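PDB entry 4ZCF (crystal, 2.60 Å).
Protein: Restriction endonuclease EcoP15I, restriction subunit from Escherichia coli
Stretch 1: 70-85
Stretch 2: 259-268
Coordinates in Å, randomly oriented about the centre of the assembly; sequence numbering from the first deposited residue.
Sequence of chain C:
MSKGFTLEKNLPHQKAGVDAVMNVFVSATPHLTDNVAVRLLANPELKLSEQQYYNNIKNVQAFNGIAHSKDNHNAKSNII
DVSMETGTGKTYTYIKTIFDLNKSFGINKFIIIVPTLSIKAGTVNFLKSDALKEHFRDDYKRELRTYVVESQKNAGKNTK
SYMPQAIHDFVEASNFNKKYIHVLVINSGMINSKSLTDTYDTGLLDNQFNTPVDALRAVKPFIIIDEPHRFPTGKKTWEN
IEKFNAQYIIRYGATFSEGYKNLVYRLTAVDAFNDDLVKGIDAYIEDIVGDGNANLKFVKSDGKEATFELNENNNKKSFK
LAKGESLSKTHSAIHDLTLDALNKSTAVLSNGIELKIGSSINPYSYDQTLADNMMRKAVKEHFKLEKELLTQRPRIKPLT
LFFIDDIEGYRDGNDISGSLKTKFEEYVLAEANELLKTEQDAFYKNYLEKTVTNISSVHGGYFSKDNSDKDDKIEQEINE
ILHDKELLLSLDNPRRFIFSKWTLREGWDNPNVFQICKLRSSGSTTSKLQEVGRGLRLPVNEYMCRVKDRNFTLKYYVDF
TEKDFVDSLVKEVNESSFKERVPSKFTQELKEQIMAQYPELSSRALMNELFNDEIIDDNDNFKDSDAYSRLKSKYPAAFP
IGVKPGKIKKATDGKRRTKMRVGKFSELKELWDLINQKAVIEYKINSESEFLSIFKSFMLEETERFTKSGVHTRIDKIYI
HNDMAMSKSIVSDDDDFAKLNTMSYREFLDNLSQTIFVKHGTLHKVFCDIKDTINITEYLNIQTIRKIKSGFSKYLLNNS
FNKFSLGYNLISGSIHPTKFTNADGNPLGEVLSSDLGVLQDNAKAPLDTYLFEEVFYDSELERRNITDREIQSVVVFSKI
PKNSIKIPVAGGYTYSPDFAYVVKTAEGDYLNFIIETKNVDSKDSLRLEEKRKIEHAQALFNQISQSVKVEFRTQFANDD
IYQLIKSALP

Stretch 1, residues 70-85: KDNHNAKSNIIDVSME
Stretch 2, residues 259-268: GYKNLVYRLT

Two adjacent parallel strands exchange backbone hydrogen bonds in a regular alternation, and where the strands begin, side chains can take over the work of backbone groups. The contact between residues 70-85 and 259-268 of the EcoP15I restriction subunit illustrates the principle. Strand 79-84 (phi -91 to -135, psi 115 to 138) and strand 263-267 run parallel, their axes inclined by 11° and approaching to 4.7 Å; 1063 Å² is buried between the stretches. In stretch 1, Ile79 and Ile80 are m/t, Val82 and Ser83 t, and Asn72, Asp81 and Met84 have chi1 m.

Stretch 2 enters as a loop. Gly259 has a positive phi (79/-159), which favours glycine. Tyr260 (-116/168, chi1 m, chi2 -75°) points toward stretch 1, and its ring edge meets Asp71 O and Asp81 OD2. Lys261 (-117/-58, chi m, m, t, t) donates its N to Asp81 OD2 at 2.8 Å, so a carboxylate receives a loop amide. Lys261 CB packs 3.7 Å from Ile79 CG2, while the end of the lysine side chain leads away.

Asn262 (-143/85, chi1 m, chi2 -69°) offers a side-chain amide in place of a backbone one. Its OD1 accepts Asn74 N at 2.8 Å, and its ND2 donates to Asn74 O at 2.9 Å and to Ile79 O at 3.0 Å, tying the loop before the first strand to the strand's opening residue. Asn262 O accepts Asp81 N at 2.8 Å, beginning the sheet ladder.

Leu263 (-71/115, chi1 t, chi2 p) pairs with Asp81, CA to CA 4.7 Å; Leu263 N donates a hydrogen bond to Asn72 O at 2.8 Å. Val264 (-107/-29, chi1 113°) donates N to Asp81 O at 3.0 Å. Its psi breaks the extended run at the residue skipped in the pairing: Val82 pairs with Tyr265, a beta bulge spanned by backbone bonds. Val264 CB points toward stretch 1, 4.0 Å from Ile80 CG2.

Beyond the bulge, Val82, Met84, Tyr265 and Leu267 share one face; Asp81, Ser83, Leu263 and Arg266 share the other. Tyr265 (-150/139, chi1 t, chi2 74°) accepts Ser83 N on its O at 2.9 Å. Val82 CG1 meets the ring edge, 3.9 Å from Tyr265 CD2, and Met84 CE lies 3.6 Å from Tyr265 CE2. Arg266 (-140/111, chi t, 140°, p, 98°) pairs with Ser83. Leu267 (-120/105, chi1 t, chi2 p) pairs with Met84 and donates N to Ser83 O at 2.8 Å; Leu267 O receives a weak bond from Glu85 N at 3.1 Å. Thr268 (-84/171, chi1 p) CB points away; its side chain N-caps a helix, bonding a backbone N just past the stretch.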

ATOM      1  N   LYS C  70      -6.816  -1.976  52.032  1.00 77.48           N
ATOM      2  CA  LYS C  70      -6.041  -0.861  51.462  1.00 76.93           C
ATOM      3  C   LYS C  70      -5.278  -1.253  50.191  1.00 79.44           C
ATOM      4  O   LYS C  70      -5.052  -0.409  49.316  1.00 78.78           O
ATOM      5  CB  LYS C  70      -5.071  -0.322  52.503  1.00 77.72           C
ATOM      6  N   ASP C  71      -4.881  -2.535  50.107  1.00 75.15           N
ATOM      7  CA  ASP C  71      -4.127  -3.131  49.001  1.00 74.57           C
ATOM      8  C   ASP C  71      -4.990  -3.500  47.781  1.00 77.37           C
ATOM      9  O   ASP C  71      -4.433  -3.768  46.710  1.00 77.14           O
ATOM     10  CB  ASP C  71      -3.370  -4.378  49.505  1.00 76.49           C
ATOM     11  CG  ASP C  71      -2.335  -4.116  50.588  1.00 88.46           C
ATOM     12  OD1 ASP C  71      -2.059  -2.927  50.879  1.00 90.11           O
ATOM     13  OD2 ASP C  71      -1.783  -5.099  51.126  1.00 93.83           O
ATOM     14  N   ASN C  72      -6.338  -3.523  47.949  1.00 72.14           N
ATOM     15  CA  ASN C  72      -7.305  -3.897  46.913  1.00 70.90           C
ATOM     16  C   ASN C  72      -8.070  -2.715  46.292  1.00 73.51           C
ATOM     17  O   ASN C  72      -8.732  -2.904  45.270  1.00 72.53           O
ATOM     18  CB  ASN C  72      -8.288  -4.954  47.450  1.00 69.95           C
ATOM     19  CG  ASN C  72      -7.711  -6.335  47.703  1.00 90.90           C
ATOM     20  OD1 ASN C  72      -6.524  -6.622  47.480  1.00 82.64           O
ATOM     21  ND2 ASN C  72      -8.558  -7.233  48.180  1.00 83.83           N
ATOM     22  N   HIS C  73      -7.992  -1.511  46.895  1.00 69.72           N
ATOM     23  CA  HIS C  73      -8.698  -0.332  46.381  1.00 69.38           C
ATOM     24  C   HIS C  73      -7.872   0.948  46.458  1.00 72.07           C
ATOM     25  O   HIS C  73      -6.949   1.031  47.270  1.00 71.21           O
ATOM     26  CB  HIS C  73     -10.087  -0.178  47.041  1.00 70.47           C
ATOM     27  CG  HIS C  73     -10.104   0.616  48.317  1.00 74.20           C
ATOM     28  ND1 HIS C  73      -9.492   0.150  49.474  1.00 75.95           N
ATOM     29  CD2 HIS C  73     -10.687   1.810  48.582  1.00 75.82           C
ATOM     30  CE1 HIS C  73      -9.708   1.081  50.390  1.00 75.14           C
ATOM     31  NE2 HIS C  73     -10.422   2.098  49.900  1.00 75.40           N
ATOM     32  N   ASN C  74      -8.205   1.937  45.595  1.00 68.85           N
ATOM     33  CA  ASN C  74      -7.557   3.255  45.481  1.00 68.59           C
ATOM     34  C   ASN C  74      -8.396   4.193  44.585  1.00 75.22           C
ATOM     35  O   ASN C  74      -8.405   4.040  43.357  1.00 75.41           O
ATOM     36  CB  ASN C  74      -6.124   3.108  44.932  1.00 64.77           C
ATOM     37  CG  ASN C  74      -5.281   4.360  44.926  1.00 77.48           C
ATOM     38  OD1 ASN C  74      -5.772   5.493  44.976  1.00 65.82           O
ATOM     39  ND2 ASN C  74      -3.970   4.176  44.817  1.00 70.62           N
ATOM     40  N   ALA C  75      -9.083   5.178  45.205  1.00 72.82           N
ATOM     41  CA  ALA C  75      -9.919   6.178  44.511  1.00 72.10           C
ATOM     42  C   ALA C  75      -9.100   7.253  43.773  1.00 73.26           C
ATOM     43  O   ALA C  75      -9.673   8.022  42.998  1.00 72.79           O
ATOM     44  CB  ALA C  75     -10.884   6.837  45.493  1.00 72.91           C
ATOM     45  N   LYS C  76      -7.776   7.317  44.024  1.00 68.09           N
ATOM     46  CA  LYS C  76      -6.867   8.270  43.366  1.00 67.29           C
ATOM     47  C   LYS C  76      -6.027   7.523  42.277  1.00 68.51           C
ATOM     48  O   LYS C  76      -4.822   7.748  42.142  1.00 68.34           O
ATOM     49  CB  LYS C  76      -5.967   8.944  44.407  1.00 67.72           C
ATOM     50  N   SER C  77      -6.690   6.624  41.515  1.00 61.90           N
ATOM     51  CA  SER C  77      -6.093   5.763  40.486  1.00 60.30           C
ATOM     52  C   SER C  77      -7.182   5.318  39.516  1.00 60.96           C
ATOM     53  O   SER C  77      -8.231   4.836  39.951  1.00 59.95           O
ATOM     54  CB  SER C  77      -5.434   4.544  41.140  1.00 63.26           C
ATOM     55  OG  SER C  77      -5.028   3.544  40.221  1.00 69.48           O
ATOM     56  N   ASN C  78      -6.942   5.495  38.201  1.00 56.24           N
ATOM     57  CA  ASN C  78      -7.902   5.117  37.147  1.00 55.31           C
ATOM     58  C   ASN C  78      -7.671   3.689  36.638  1.00 55.25           C
ATOM     59  O   ASN C  78      -8.247   3.285  35.630  1.00 54.63           O
ATOM     60  CB  ASN C  78      -7.935   6.159  35.997  1.00 57.48           C
ATOM     61  CG  ASN C  78      -6.619   6.431  35.285  1.00 71.18           C
ATOM     62  OD1 ASN C  78      -5.547   5.905  35.611  1.00 53.76           O
ATOM     63  ND2 ASN C  78      -6.678   7.290  34.287  1.00 67.78           N
ATOM     64  N   ILE C  79      -6.860   2.922  37.374  1.00 49.34           N
ATOM     65  CA  ILE C  79      -6.536   1.544  37.068  1.00 48.16           C
ATOM     66  C   ILE C  79      -7.512   0.583  37.735  1.00 52.52           C
ATOM     67  O   ILE C  79      -7.595   0.525  38.960  1.00 52.61           O
ATOM     68  CB  ILE C  79      -5.050   1.239  37.374  1.00 50.83           C
ATOM     69  CG1 ILE C  79      -4.124   2.158  36.529  1.00 50.58           C
ATOM     70  CG2 ILE C  79      -4.726  -0.248  37.165  1.00 51.86           C
ATOM     71  CD1 ILE C  79      -2.721   2.294  37.046  1.00 52.34           C
ATOM     72  N   ILE C  80      -8.252  -0.170  36.915  1.00 48.77           N
ATOM     73  CA  ILE C  80      -9.205  -1.194  37.347  1.00 48.09           C
ATOM     74  C   ILE C  80      -8.565  -2.580  37.081  1.00 53.44           C
ATOM     75  O   ILE C  80      -7.981  -2.791  36.008  1.00 53.39           O
ATOM     76  CB  ILE C  80     -10.566  -0.989  36.625  1.00 50.58           C
ATOM     77  CG1 ILE C  80     -11.103   0.442  36.867  1.00 51.08           C
ATOM     78  CG2 ILE C  80     -11.593  -2.052  37.026  1.00 50.01           C
ATOM     79  CD1 ILE C  80     -12.050   0.968  35.827  1.00 61.22           C
ATOM     80  N   ASP C  81      -8.638  -3.504  38.066  1.00 49.84           N
ATOM     81  CA  ASP C  81      -8.044  -4.833  37.919  1.00 49.44           C
ATOM     82  C   ASP C  81      -9.021  -5.983  37.882  1.00 53.28           C
ATOM     83  O   ASP C  81      -9.968  -6.030  38.666  1.00 52.89           O
ATOM     84  CB  ASP C  81      -6.966  -5.086  38.970  1.00 51.48           C
ATOM     85  CG  ASP C  81      -5.811  -4.121  38.869  1.00 64.84           C
ATOM     86  OD1 ASP C  81      -5.465  -3.729  37.735  1.00 66.70           O
ATOM     87  OD2 ASP C  81      -5.235  -3.778  39.920  1.00 67.74           O
ATOM     88  N   VAL C  82      -8.759  -6.925  36.964  1.00 49.61           N
ATOM     89  CA  VAL C  82      -9.516  -8.154  36.752  1.00 49.11           C
ATOM     90  C   VAL C  82      -8.500  -9.294  36.811  1.00 54.31           C
ATOM     91  O   VAL C  82      -7.473  -9.244  36.125  1.00 54.89           O
ATOM     92  CB  VAL C  82     -10.311  -8.143  35.412  1.00 51.60           C
ATOM     93  CG1 VAL C  82     -10.997  -9.476  35.157  1.00 50.74           C
ATOM     94  CG2 VAL C  82     -11.329  -7.013  35.373  1.00 50.99           C
ATOM     95  N   SER C  83      -8.768 -10.288  37.662  1.00 50.25           N
ATOM     96  CA  SER C  83      -7.905 -11.445  37.826  1.00 50.03           C
ATOM     97  C   SER C  83      -8.639 -12.716  37.406  1.00 54.09           C
ATOM     98  O   SER C  83      -9.662 -13.089  37.985  1.00 52.94           O
ATOM     99  CB  SER C  83      -7.358 -11.540  39.247  1.00 53.12           C
ATOM    100  OG  SER C  83      -6.463 -12.634  39.344  1.00 62.56           O
ATOM    101  N   MET C  84      -8.140 -13.337  36.335  1.00 51.03           N
ATOM    102  CA  MET C  84      -8.698 -14.558  35.756  1.00 50.00           C
ATOM    103  C   MET C  84      -7.574 -15.491  35.458  1.00 54.15           C
ATOM    104  O   MET C  84      -6.590 -15.077  34.849  1.00 53.96           O
ATOM    105  CB  MET C  84      -9.463 -14.257  34.461  1.00 51.74           C
ATOM    106  CG  MET C  84     -10.528 -13.220  34.624  1.00 54.76           C
ATOM    107  SD  MET C  84     -11.941 -13.645  33.639  1.00 59.22           S
ATOM    108  CE  MET C  84     -12.737 -12.194  33.667  1.00 56.16           C
ATOM    109  N   GLU C  85      -7.705 -16.754  35.870  1.00 52.45           N
ATOM    110  CA  GLU C  85      -6.660 -17.746  35.600  1.00 53.47           C
ATOM    111  C   GLU C  85      -6.594 -18.161  34.110  1.00 59.22           C
ATOM    112  O   GLU C  85      -7.530 -17.908  33.339  1.00 57.17           O
ATOM    113  CB  GLU C  85      -6.790 -18.962  36.535  1.00 54.71           C
ATOM    114  CG  GLU C  85      -5.479 -19.669  36.855  1.00 66.49           C
ATOM    115  CD  GLU C  85      -4.205 -18.846  36.979  1.00 87.81           C
ATOM    116  OE1 GLU C  85      -3.964 -18.251  38.056  1.00 71.68           O
ATOM    117  OE2 GLU C  85      -3.415 -18.850  36.007  1.00 82.48           O
ATOM    118  N   GLY C 259       1.023  -6.167  43.160  1.00 65.83           N
ATOM    119  CA  GLY C 259      -0.250  -5.947  43.825  1.00 64.64           C
ATOM    120  C   GLY C 259      -1.346  -5.470  42.893  1.00 66.13           C
ATOM    121  O   GLY C 259      -1.286  -5.677  41.672  1.00 66.37           O
ATOM    122  N   TYR C 260      -2.367  -4.846  43.490  1.00 59.28           N
ATOM    123  CA  TYR C 260      -3.544  -4.331  42.817  1.00 57.31           C
ATOM    124  C   TYR C 260      -3.636  -2.834  42.940  1.00 59.86           C
ATOM    125  O   TYR C 260      -2.930  -2.214  43.738  1.00 60.22           O
ATOM    126  CB  TYR C 260      -4.822  -4.968  43.412  1.00 58.32           C
ATOM    127  CG  TYR C 260      -4.853  -6.484  43.391  1.00 59.49           C
ATOM    128  CD1 TYR C 260      -5.081  -7.180  42.206  1.00 61.36           C
ATOM    129  CD2 TYR C 260      -4.730  -7.220  44.567  1.00 59.68           C
ATOM    130  CE1 TYR C 260      -5.119  -8.576  42.181  1.00 61.80           C
ATOM    131  CE2 TYR C 260      -4.777  -8.615  44.557  1.00 60.42           C
ATOM    132  CZ  TYR C 260      -4.961  -9.292  43.359  1.00 67.60           C
ATOM    133  OH  TYR C 260      -5.006 -10.669  43.336  1.00 66.59           O
ATOM    134  N   LYS C 261      -4.542  -2.253  42.159  1.00 56.55           N
ATOM    135  CA  LYS C 261      -4.870  -0.836  42.193  1.00 56.28           C
ATOM    136  C   LYS C 261      -6.331  -0.741  42.620  1.00 60.63           C
ATOM    137  O   LYS C 261      -6.609  -0.196  43.687  1.00 62.92           O
ATOM    138  CB  LYS C 261      -4.560  -0.136  40.859  1.00 58.63           C
ATOM    139  CG  LYS C 261      -3.058  -0.050  40.558  1.00 67.91           C
ATOM    140  CD  LYS C 261      -2.419   1.210  41.131  1.00 76.35           C
ATOM    141  CE  LYS C 261      -0.971   1.006  41.507  1.00 80.74           C
ATOM    142  NZ  LYS C 261      -0.246   2.301  41.629  1.00 81.25           N
ATOM    143  N   ASN C 262      -7.242  -1.363  41.866  1.00 55.21           N
ATOM    144  CA  ASN C 262      -8.666  -1.442  42.189  1.00 54.10           C
ATOM    145  C   ASN C 262      -9.166  -2.828  41.775  1.00 57.07           C
ATOM    146  O   ASN C 262      -9.623  -3.004  40.647  1.00 57.16           O
ATOM    147  CB  ASN C 262      -9.460  -0.309  41.517  1.00 52.69           C
ATOM    148  CG  ASN C 262      -9.215   1.053  42.130  1.00 68.64           C
ATOM    149  OD1 ASN C 262      -9.612   1.324  43.262  1.00 64.79           O
ATOM    150  ND2 ASN C 262      -8.569   1.947  41.405  1.00 55.40           N
ATOM    151  N   LEU C 263      -9.008  -3.833  42.662  1.00 52.73           N
ATOM    152  CA  LEU C 263      -9.432  -5.197  42.356  1.00 52.07           C
ATOM    153  C   LEU C 263     -10.941  -5.290  42.349  1.00 56.57           C
ATOM    154  O   LEU C 263     -11.603  -5.072  43.367  1.00 57.05           O
ATOM    155  CB  LEU C 263      -8.771  -6.258  43.244  1.00 51.92           C
ATOM    156  CG  LEU C 263      -9.170  -7.710  42.960  1.00 56.59           C
ATOM    157  CD1 LEU C 263      -8.773  -8.139  41.554  1.00 56.70           C
ATOM    158  CD2 LEU C 263      -8.572  -8.650  43.981  1.00 58.89           C
ATOM    159  N   VAL C 264     -11.475  -5.573  41.162  1.00 51.59           N
ATOM    160  CA  VAL C 264     -12.895  -5.603  40.876  1.00 49.96           C
ATOM    161  C   VAL C 264     -13.447  -7.029  40.690  1.00 54.66           C
ATOM    162  O   VAL C 264     -14.608  -7.286  41.023  1.00 55.69           O
ATOM    163  CB  VAL C 264     -13.139  -4.614  39.707  1.00 52.64           C
ATOM    164  CG1 VAL C 264     -13.584  -5.283  38.413  1.00 52.15           C
ATOM    165  CG2 VAL C 264     -14.059  -3.490  40.116  1.00 52.18           C
ATOM    166  N   TYR C 265     -12.603  -7.963  40.218  1.00 49.49           N
ATOM    167  CA  TYR C 265     -13.001  -9.341  39.982  1.00 48.54           C
ATOM    168  C   TYR C 265     -11.815 -10.293  40.169  1.00 53.01           C
ATOM    169  O   TYR C 265     -10.719  -9.979  39.741  1.00 52.49           O
ATOM    170  CB  TYR C 265     -13.645  -9.470  38.577  1.00 49.56           C
ATOM    171  CG  TYR C 265     -14.122 -10.864  38.228  1.00 51.52           C
ATOM    172  CD1 TYR C 265     -15.278 -11.389  38.796  1.00 53.63           C
ATOM    173  CD2 TYR C 265     -13.405 -11.668  37.347  1.00 52.18           C
ATOM    174  CE1 TYR C 265     -15.677 -12.699  38.539  1.00 54.97           C
ATOM    175  CE2 TYR C 265     -13.808 -12.972  37.064  1.00 53.09           C
ATOM    176  CZ  TYR C 265     -14.955 -13.478  37.652  1.00 60.30           C
ATOM    177  OH  TYR C 265     -15.372 -14.753  37.366  1.00 60.37           O
ATOM    178  N   ARG C 266     -12.042 -11.451  40.810  1.00 51.87           N
ATOM    179  CA  ARG C 266     -11.037 -12.487  41.043  1.00 52.55           C
ATOM    180  C   ARG C 266     -11.573 -13.921  40.870  1.00 58.51           C
ATOM    181  O   ARG C 266     -12.381 -14.411  41.670  1.00 58.10           O
ATOM    182  CB  ARG C 266     -10.338 -12.300  42.399  1.00 53.64           C
ATOM    183  CG  ARG C 266      -9.095 -13.166  42.589  1.00 63.09           C
ATOM    184  CD  ARG C 266      -7.988 -12.407  43.285  1.00 80.59           C
ATOM    185  NE  ARG C 266      -8.326 -12.068  44.669  1.00 96.85           N
ATOM    186  CZ  ARG C 266      -7.939 -12.766  45.732  1.00113.86           C
ATOM    187  NH1 ARG C 266      -7.191 -13.856  45.585  1.00 99.83           N
ATOM    188  NH2 ARG C 266      -8.292 -12.379  46.950  1.00100.39           N
ATOM    189  N   LEU C 267     -11.106 -14.576  39.808  1.00 56.57           N
ATOM    190  CA  LEU C 267     -11.379 -15.963  39.473  1.00 57.03           C
ATOM    191  C   LEU C 267     -10.010 -16.587  39.474  1.00 62.19           C
ATOM    192  O   LEU C 267      -9.242 -16.392  38.531  1.00 63.34           O
ATOM    193  CB  LEU C 267     -12.032 -16.080  38.082  1.00 57.38           C
ATOM    194  CG  LEU C 267     -12.280 -17.499  37.558  1.00 62.06           C
ATOM    195  CD1 LEU C 267     -13.404 -18.200  38.333  1.00 62.02           C
ATOM    196  CD2 LEU C 267     -12.598 -17.470  36.104  1.00 64.10           C
ATOM    197  N   THR C 268      -9.739 -17.341  40.522  1.00 58.36           N
ATOM    198  CA  THR C 268      -8.480 -18.008  40.789  1.00 72.48           C
ATOM    199  C   THR C 268      -8.302 -19.333  40.131  1.00 80.34           C
ATOM    200  O   THR C 268      -9.215 -19.868  39.580  1.00 55.78           O
ATOM    201  CB  THR C 268      -8.349 -18.291  42.263  1.00 77.95           C
ATOM    202  OG1 THR C 268      -9.474 -19.060  42.668  1.00 76.38           O
ATOM    203  CG2 THR C 268      -8.319 -17.009  43.022  1.00 74.17           C
TER